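Local coordinates for DUF4973 domain-containing protein (Bacteroides thetaiotaomicron, PDB 4QNI) that is of unknown function but probably serves as an auxiliary nutrient-binding lipoprotein of two domains, at residues K183-Y188 and I305-V310; T218-V223 and V292-N297. All coordinates share one frame; numbering follows the deposited sequence.

Contact 1: residues K183-Y188 and I305-V310; sequences KVVTGY and IIRYHV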
ATOM      1  N   LYS A 183      23.915  27.817  11.917  1.00 49.75           N
ATOM      2  CA  LYS A 183      23.962  28.256  13.305  1.00 50.51           C
ATOM      3  C   LYS A 183      23.368  29.653  13.397  1.00 53.89           C
ATOM      4  O   LYS A 183      23.363  30.353  12.394  1.00 52.53           O
ATOM      5  CB  LYS A 183      25.411  28.215  13.837  1.00 53.10           C
ATOM      6  CG  LYS A 183      25.935  26.795  14.016  1.00 57.87           C
ATOM      7  CD  LYS A 183      27.427  26.781  14.210  1.00 64.03           C
ATOM      8  CE  LYS A 183      27.931  25.406  14.569  1.00 63.20           C
ATOM      9  NZ  LYS A 183      28.843  25.460  15.740  1.00 60.87           N
ATOM     10  N   VAL A 184      22.834  30.042  14.573  1.00 51.09           N
ATOM     11  CA  VAL A 184      22.222  31.344  14.798  1.00 51.96           C
ATOM     12  C   VAL A 184      23.216  32.253  15.535  1.00 58.51           C
ATOM     13  O   VAL A 184      23.745  31.874  16.586  1.00 59.27           O
ATOM     14  CB  VAL A 184      20.871  31.207  15.578  1.00 58.61           C
ATOM     15  CG1 VAL A 184      20.280  32.569  15.961  1.00 59.56           C
ATOM     16  CG2 VAL A 184      19.849  30.379  14.798  1.00 57.42           C
ATOM     17  N   VAL A 185      23.439  33.466  15.004  1.00 56.30           N
ATOM     18  CA  VAL A 185      24.296  34.465  15.639  1.00 57.78           C
ATOM     19  C   VAL A 185      23.468  35.110  16.764  1.00 64.72           C
ATOM     20  O   VAL A 185      22.485  35.801  16.513  1.00 63.75           O
ATOM     21  CB  VAL A 185      24.880  35.491  14.636  1.00 61.43           C
ATOM     22  CG1 VAL A 185      25.736  36.533  15.361  1.00 63.79           C
ATOM     23  CG2 VAL A 185      25.696  34.789  13.553  1.00 58.76           C
ATOM     24  N   THR A 186      23.887  34.841  17.995  1.00 65.04           N
ATOM     25  CA  THR A 186      23.304  35.160  19.300  1.00 67.33           C
ATOM     26  C   THR A 186      23.708  36.560  19.814  1.00 73.16           C
ATOM     27  O   THR A 186      22.935  37.214  20.523  1.00 73.15           O
ATOM     28  CB  THR A 186      23.753  33.999  20.210  1.00 75.88           C
ATOM     29  OG1 THR A 186      22.694  33.046  20.267  1.00 75.25           O
ATOM     30  CG2 THR A 186      24.286  34.413  21.600  1.00 77.69           C
ATOM     31  N   GLY A 187      24.919  36.974  19.472  1.00 71.78           N
ATOM     32  CA  GLY A 187      25.497  38.250  19.868  1.00 74.00           C
ATOM     33  C   GLY A 187      26.925  38.374  19.387  1.00 79.65           C
ATOM     34  O   GLY A 187      27.347  37.627  18.506  1.00 77.81           O
ATOM     35  N   TYR A 188      27.675  39.328  19.944  1.00 80.42           N
ATOM     36  CA  TYR A 188      29.064  39.559  19.569  1.00 80.81           C
ATOM     37  C   TYR A 188      29.898  39.722  20.829  1.00 89.28           C
ATOM     38  O   TYR A 188      29.446  40.357  21.791  1.00 90.90           O
ATOM     39  CB  TYR A 188      29.196  40.771  18.623  1.00 81.99           C
ATOM     40  CG  TYR A 188      28.256  40.705  17.436  1.00 82.86           C
ATOM     41  CD1 TYR A 188      28.598  40.000  16.286  1.00 82.52           C
ATOM     42  CD2 TYR A 188      27.003  41.311  17.479  1.00 85.02           C
ATOM     43  CE1 TYR A 188      27.714  39.896  15.209  1.00 81.72           C
ATOM     44  CE2 TYR A 188      26.111  41.208  16.415  1.00 84.77           C
ATOM     45  CZ  TYR A 188      26.469  40.504  15.279  1.00 89.20           C
ATOM     46  OH  TYR A 188      25.581  40.442  14.230  1.00 88.94           O
ATOM     47  N   ILE A 305      14.236  39.248  13.541  1.00 68.04           N
ATOM     48  CA  ILE A 305      15.442  39.011  12.743  1.00 65.91           C
ATOM     49  C   ILE A 305      16.246  37.853  13.368  1.00 67.62           C
ATOM     50  O   ILE A 305      16.718  37.967  14.509  1.00 69.35           O
ATOM     51  CB  ILE A 305      16.333  40.299  12.602  1.00 70.77           C
ATOM     52  CG1 ILE A 305      15.562  41.656  12.459  1.00 74.78           C
ATOM     53  CG2 ILE A 305      17.440  40.146  11.584  1.00 68.57           C
ATOM     54  CD1 ILE A 305      14.601  41.886  11.211  1.00 86.99           C
ATOM     55  N   ILE A 306      16.407  36.753  12.606  1.00 59.42           N
ATOM     56  CA  ILE A 306      17.195  35.574  12.975  1.00 56.90           C
ATOM     57  C   ILE A 306      18.397  35.512  12.043  1.00 57.78           C
ATOM     58  O   ILE A 306      18.256  35.115  10.881  1.00 54.60           O
ATOM     59  CB  ILE A 306      16.389  34.248  12.946  1.00 58.49           C
ATOM     60  CG1 ILE A 306      15.019  34.383  13.642  1.00 59.06           C
ATOM     61  CG2 ILE A 306      17.230  33.095  13.528  1.00 58.46           C
ATOM     62  CD1 ILE A 306      14.048  33.347  13.241  1.00 56.22           C
ATOM     63  N   ARG A 307      19.569  35.920  12.552  1.00 54.70           N
ATOM     64  CA  ARG A 307      20.805  35.940  11.779  1.00 52.89           C
ATOM     65  C   ARG A 307      21.459  34.558  11.764  1.00 55.37           C
ATOM     66  O   ARG A 307      21.881  34.043  12.806  1.00 55.56           O
ATOM     67  CB  ARG A 307      21.765  37.000  12.309  1.00 53.40           C
ATOM     68  CG  ARG A 307      22.994  37.145  11.430  1.00 58.49           C
ATOM     69  CD  ARG A 307      23.573  38.532  11.557  1.00 60.12           C
ATOM     70  NE  ARG A 307      24.641  38.784  10.592  1.00 55.20           N
ATOM     71  CZ  ARG A 307      24.451  39.144   9.328  1.00 62.89           C
ATOM     72  NH1 ARG A 307      23.219  39.268   8.843  1.00 45.20           N
ATOM     73  NH2 ARG A 307      25.487  39.385   8.539  1.00 52.45           N
ATOM     74  N   TYR A 308      21.533  33.958  10.571  1.00 50.36           N
ATOM     75  CA  TYR A 308      22.131  32.637  10.402  1.00 49.32           C
ATOM     76  C   TYR A 308      23.529  32.696   9.870  1.00 51.32           C
ATOM     77  O   TYR A 308      23.840  33.561   9.052  1.00 50.35           O
ATOM     78  CB  TYR A 308      21.300  31.787   9.439  1.00 50.23           C
ATOM     79  CG  TYR A 308      20.003  31.300  10.033  1.00 52.78           C
ATOM     80  CD1 TYR A 308      19.974  30.187  10.866  1.00 55.00           C
ATOM     81  CD2 TYR A 308      18.801  31.936   9.744  1.00 53.45           C
ATOM     82  CE1 TYR A 308      18.781  29.716  11.398  1.00 56.69           C
ATOM     83  CE2 TYR A 308      17.599  31.477  10.275  1.00 55.50           C
ATOM     84  CZ  TYR A 308      17.594  30.363  11.104  1.00 63.27           C
ATOM     85  OH  TYR A 308      16.426  29.880  11.644  1.00 60.92           O
ATOM     86  N   HIS A 309      24.370  31.756  10.335  1.00 47.59           N
ATOM     87  CA  HIS A 309      25.699  31.494   9.835  1.00 45.97           C
ATOM     88  C   HIS A 309      25.644  30.144   9.115  1.00 46.04           C
ATOM     89  O   HIS A 309      25.428  29.107   9.742  1.00 46.40           O
ATOM     90  CB  HIS A 309      26.774  31.534  10.932  1.00 48.44           C
ATOM     91  CG  HIS A 309      28.184  31.448  10.405  1.00 51.58           C
ATOM     92  ND1 HIS A 309      29.265  31.348  11.263  1.00 54.51           N
ATOM     93  CD2 HIS A 309      28.645  31.463   9.128  1.00 52.14           C
ATOM     94  CE1 HIS A 309      30.340  31.300  10.488  1.00 53.44           C
ATOM     95  NE2 HIS A 309      30.014  31.358   9.196  1.00 52.29           N
ATOM     96  N   VAL A 310      25.778  30.178   7.793  1.00 40.58           N
ATOM     97  CA  VAL A 310      25.751  29.009   6.901  1.00 39.63           C
ATOM     98  C   VAL A 310      27.194  28.718   6.526  1.00 46.29           C
ATOM     99  O   VAL A 310      27.878  29.617   6.029  1.00 46.52           O
ATOM    100  CB  VAL A 310      24.858  29.310   5.670  1.00 41.75           C
ATOM    101  CG1 VAL A 310      24.775  28.113   4.723  1.00 40.09           C
ATOM    102  CG2 VAL A 310      23.470  29.781   6.114  1.00 41.68           C
TER
HETATM  103  O   HOH W   1      19.924  36.854  15.579  1.00 57.75           O
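K183 and H309 form a hydrogen-bonded antiparallel pair between strands 183-188 and 306-310, whose directions lie 127° apart, so that the two chains splay away from each other beyond V185. The pair is closed by K183 N to H309 O at 2.9 Å and by H309 N to K183 O at 2.7 Å, both nearly straight. One step on, V184 and Y308 make a non-hydrogen-bonded pair, and V185 N then donates to R307 O at 2.8 Å. Where the strands part, a water takes over the ladder: it donates to V185 O and accepts from R307 N.

On the face carrying V184 and Y308, both methyls of V184 lie near I306 CG2; CG1, anti to the backbone N (chi1 174°), is the nearer at 3.9 Å, and CG2 also touches the Y308 ring at CE1, 3.6 Å away. On the other face V185 and R307 lie side by side and point the same way, V185 CB 4.1 Å from R307 CG. The arginine chain runs extended from CG to NE, and Y188 reaches across it at about a right angle, its OH 3.9 Å from R307 CD; the phenol ring and guanidinium planes are 47° apart. The guanidinium finds its polar partners elsewhere, NH1 bonding G258 O and N297 OD1. H309 is likewise held from outside, by E196 at ND1 and by D293 of the next strand.

T186 and G187 both face I195, a classic beta bulge on the far edge of the strand. Strand 180-188 lies between 306-321 and the short strand 194-196 in the large antiparallel sheet of the C-terminal domain, with strand 282-298 flanking 306-321 on its other side and P280 of the second subunit packing on I306 and Y308.

Contact 2: residues T218-V223 and V292-N297; sequences TYAGIV and VDYYFN. With EDO (1,2-ethanediol), chain E.
Y294 OH has two partners: ethanediol O1 lies 2.6 Å from it, in the plane of the phenol ring at its edge, and G221 N donates to it at 3.2 Å, nearly straight. Either hydroxyl of the first pair could be the donor. Ethanediol O1 also gives a weak bond to T218 OG1, 3.0 Å away, and T218 OG1 donates to Y219 O. The diol, probably from the crystallisation liquor, thus links T218 to Y294.

G221 belongs to a type II' beta turn, A220 to V223, that leaves the end of strand 215-219 and is closed by V223 N to A220 O. The turn meets strand 282-298 four places along the same antiparallel sheet, with three strands between, not as a paired neighbour. The positive phi of G221, 42°, favours glycine, and a CB there would clash with F296 CE1.

F296 CG lies between the backbone N and the carbonyl carbon (chi1 79°), and A220 CB sits squarely over the ring, 3.4 Å from its centroid and 7° off the normal, a CH-pi contact. An alanine in place of F296 would probably open a gap facing A220 CB and leave the turn at G221 without that packing. I235 borders A220, T218 and Y294.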
ATOM      1  N   THR A 218      20.997  28.728  -4.749  1.00 36.73           N
ATOM      2  CA  THR A 218      20.342  27.953  -3.696  1.00 36.36           C
ATOM      3  C   THR A 218      19.527  28.973  -2.905  1.00 39.81           C
ATOM      4  O   THR A 218      19.833  30.177  -2.961  1.00 41.01           O
ATOM      5  CB  THR A 218      21.335  27.197  -2.773  1.00 45.18           C
ATOM      6  OG1 THR A 218      21.912  28.127  -1.848  1.00 47.37           O
ATOM      7  CG2 THR A 218      22.415  26.332  -3.515  1.00 36.14           C
ATOM      8  N   TYR A 219      18.536  28.539  -2.152  1.00 34.90           N
ATOM      9  CA  TYR A 219      17.940  29.461  -1.204  1.00 36.20           C
ATOM     10  C   TYR A 219      18.918  29.578  -0.003  1.00 41.18           C
ATOM     11  O   TYR A 219      19.707  28.658   0.233  1.00 39.53           O
ATOM     12  CB  TYR A 219      16.535  29.029  -0.767  1.00 37.53           C
ATOM     13  CG  TYR A 219      15.547  29.102  -1.908  1.00 36.62           C
ATOM     14  CD1 TYR A 219      15.152  30.329  -2.433  1.00 38.23           C
ATOM     15  CD2 TYR A 219      15.049  27.946  -2.498  1.00 35.36           C
ATOM     16  CE1 TYR A 219      14.321  30.400  -3.543  1.00 40.49           C
ATOM     17  CE2 TYR A 219      14.177  28.007  -3.579  1.00 35.55           C
ATOM     18  CZ  TYR A 219      13.820  29.237  -4.101  1.00 42.56           C
ATOM     19  OH  TYR A 219      12.945  29.309  -5.146  1.00 43.90           O
ATOM     20  N   ALA A 220      18.913  30.730   0.688  1.00 39.60           N
ATOM     21  CA  ALA A 220      19.785  30.974   1.835  1.00 41.14           C
ATOM     22  C   ALA A 220      19.479  30.010   2.981  1.00 45.51           C
ATOM     23  O   ALA A 220      18.319  29.821   3.342  1.00 46.52           O
ATOM     24  CB  ALA A 220      19.645  32.422   2.295  1.00 43.24           C
ATOM     25  N   GLY A 221      20.519  29.365   3.485  1.00 42.99           N
ATOM     26  CA  GLY A 221      20.438  28.391   4.563  1.00 44.10           C
ATOM     27  C   GLY A 221      19.292  27.395   4.546  1.00 49.23           C
ATOM     28  O   GLY A 221      19.221  26.517   3.683  1.00 47.28           O
ATOM     29  N   ILE A 222      18.394  27.523   5.534  1.00 48.41           N
ATOM     30  CA  ILE A 222      17.256  26.618   5.762  1.00 48.38           C
ATOM     31  C   ILE A 222      16.056  26.939   4.888  1.00 51.56           C
ATOM     32  O   ILE A 222      15.117  26.138   4.841  1.00 51.23           O
ATOM     33  CB  ILE A 222      16.860  26.586   7.249  1.00 53.11           C
ATOM     34  CG1 ILE A 222      16.523  27.996   7.764  1.00 53.76           C
ATOM     35  CG2 ILE A 222      17.972  25.932   8.060  1.00 56.77           C
ATOM     36  CD1 ILE A 222      15.828  27.985   8.956  1.00 66.34           C
ATOM     37  N   VAL A 223      16.075  28.098   4.196  1.00 48.06           N
ATOM     38  CA  VAL A 223      14.992  28.478   3.280  1.00 46.40           C
ATOM     39  C   VAL A 223      14.976  27.463   2.137  1.00 47.55           C
ATOM     40  O   VAL A 223      16.031  26.985   1.715  1.00 45.70           O
ATOM     41  CB  VAL A 223      15.155  29.933   2.755  1.00 49.62           C
ATOM     42  CG1 VAL A 223      14.017  30.327   1.802  1.00 48.58           C
ATOM     43  CG2 VAL A 223      15.262  30.929   3.902  1.00 50.42           C
ATOM     44  N   VAL A 292      32.150  27.105   1.907  1.00 40.81           N
ATOM     45  CA  VAL A 292      30.959  27.928   1.799  1.00 39.63           C
ATOM     46  C   VAL A 292      30.859  28.566   3.181  1.00 46.35           C
ATOM     47  O   VAL A 292      30.850  27.859   4.176  1.00 47.24           O
ATOM     48  CB  VAL A 292      29.710  27.111   1.401  1.00 42.26           C
ATOM     49  CG1 VAL A 292      28.472  27.984   1.395  1.00 42.27           C
ATOM     50  CG2 VAL A 292      29.902  26.425   0.056  1.00 41.01           C
ATOM     51  N   ASP A 293      30.917  29.878   3.255  1.00 43.98           N
ATOM     52  CA  ASP A 293      30.891  30.566   4.529  1.00 45.05           C
ATOM     53  C   ASP A 293      30.211  31.928   4.363  1.00 47.98           C
ATOM     54  O   ASP A 293      30.806  32.863   3.819  1.00 47.85           O
ATOM     55  CB  ASP A 293      32.348  30.716   5.080  1.00 47.51           C
ATOM     56  CG  ASP A 293      32.431  31.094   6.544  1.00 56.49           C
ATOM     57  OD1 ASP A 293      31.433  31.624   7.083  1.00 59.77           O
ATOM     58  OD2 ASP A 293      33.510  30.955   7.124  1.00 55.77           O
ATOM     59  N   TYR A 294      28.966  32.030   4.810  1.00 42.67           N
ATOM     60  CA  TYR A 294      28.235  33.290   4.733  1.00 42.00           C
ATOM     61  C   TYR A 294      27.213  33.430   5.875  1.00 46.59           C
ATOM     62  O   TYR A 294      26.850  32.462   6.575  1.00 44.07           O
ATOM     63  CB  TYR A 294      27.564  33.500   3.351  1.00 40.93           C
ATOM     64  CG  TYR A 294      26.431  32.553   3.036  1.00 41.19           C
ATOM     65  CD1 TYR A 294      25.126  32.835   3.439  1.00 43.41           C
ATOM     66  CD2 TYR A 294      26.638  31.427   2.250  1.00 41.07           C
ATOM     67  CE1 TYR A 294      24.069  31.975   3.133  1.00 43.09           C
ATOM     68  CE2 TYR A 294      25.596  30.546   1.955  1.00 41.30           C
ATOM     69  CZ  TYR A 294      24.307  30.839   2.379  1.00 45.55           C
ATOM     70  OH  TYR A 294      23.273  29.998   2.069  1.00 38.37           O
ATOM     71  N   TYR A 295      26.762  34.672   6.034  1.00 44.68           N
ATOM     72  CA  TYR A 295      25.780  35.116   7.005  1.00 45.39           C
ATOM     73  C   TYR A 295      24.598  35.806   6.321  1.00 49.79           C
ATOM     74  O   TYR A 295      24.805  36.543   5.357  1.00 49.60           O
ATOM     75  CB  TYR A 295      26.421  36.119   7.951  1.00 47.27           C
ATOM     76  CG  TYR A 295      27.520  35.581   8.824  1.00 49.87           C
ATOM     77  CD1 TYR A 295      28.845  35.580   8.389  1.00 52.07           C
ATOM     78  CD2 TYR A 295      27.267  35.206  10.140  1.00 51.22           C
ATOM     79  CE1 TYR A 295      29.879  35.142   9.217  1.00 53.59           C
ATOM     80  CE2 TYR A 295      28.295  34.802  10.986  1.00 53.20           C
ATOM     81  CZ  TYR A 295      29.600  34.754  10.515  1.00 60.21           C
ATOM     82  OH  TYR A 295      30.615  34.350  11.341  1.00 64.67           O
ATOM     83  N   PHE A 296      23.382  35.656   6.869  1.00 45.86           N
ATOM     84  CA  PHE A 296      22.205  36.370   6.364  1.00 45.18           C
ATOM     85  C   PHE A 296      21.150  36.459   7.454  1.00 52.01           C
ATOM     86  O   PHE A 296      21.162  35.655   8.389  1.00 51.76           O
ATOM     87  CB  PHE A 296      21.624  35.708   5.086  1.00 44.35           C
ATOM     88  CG  PHE A 296      20.771  34.491   5.335  1.00 44.46           C
ATOM     89  CD1 PHE A 296      21.352  33.249   5.562  1.00 44.87           C
ATOM     90  CD2 PHE A 296      19.379  34.586   5.346  1.00 46.21           C
ATOM     91  CE1 PHE A 296      20.562  32.125   5.796  1.00 45.21           C
ATOM     92  CE2 PHE A 296      18.589  33.461   5.587  1.00 48.03           C
ATOM     93  CZ  PHE A 296      19.187  32.234   5.795  1.00 45.58           C
ATOM     94  N   ASN A 297      20.194  37.385   7.288  1.00 50.16           N
ATOM     95  CA  ASN A 297      19.081  37.567   8.211  1.00 51.32           C
ATOM     96  C   ASN A 297      17.802  36.984   7.644  1.00 54.82           C
ATOM     97  O   ASN A 297      17.376  37.365   6.549  1.00 55.48           O
ATOM     98  CB  ASN A 297      18.853  39.056   8.518  1.00 52.98           C
ATOM     99  CG  ASN A 297      19.998  39.767   9.194  1.00 72.21           C
ATOM    100  OD1 ASN A 297      20.669  39.226  10.074  1.00 63.90           O
ATOM    101  ND2 ASN A 297      20.199  41.028   8.845  1.00 63.69           N
TER
HETATM  102  C1  EDO E 403      23.606  26.652   0.359  1.00 48.47           C
HETATM  103  O1  EDO E 403      23.824  28.039   0.519  1.00 44.81           O
HETATM  104  C2  EDO E 403      23.754  25.942   1.692  1.00 50.90           C
HETATM  105  O2  EDO E 403      22.671  26.272   2.540  1.00 56.54           O

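Contacts 1 and 2 have centres 11 Å apart and share the sheet through consecutive neighbouring strands, 282-298 and 306-321; along the chain, contact 2 is nested inside the loop closed by contact 1. Two probable hydrogen bonds join them directly: Y308 N to F296 O at 2.8 Å, part of the strand ladder, and H309 NE2 to D293 OD1 at 2.6 Å. H309 also stacks with Y295, its CE1 3.2 Å from Y295 OH. On the other face of the sheet, I222 of the turn touches Y308, and the same P280 of the second subunit also reaches I222. The ethanediol lies on the contact 2 side and, the function being unknown, marks no established site.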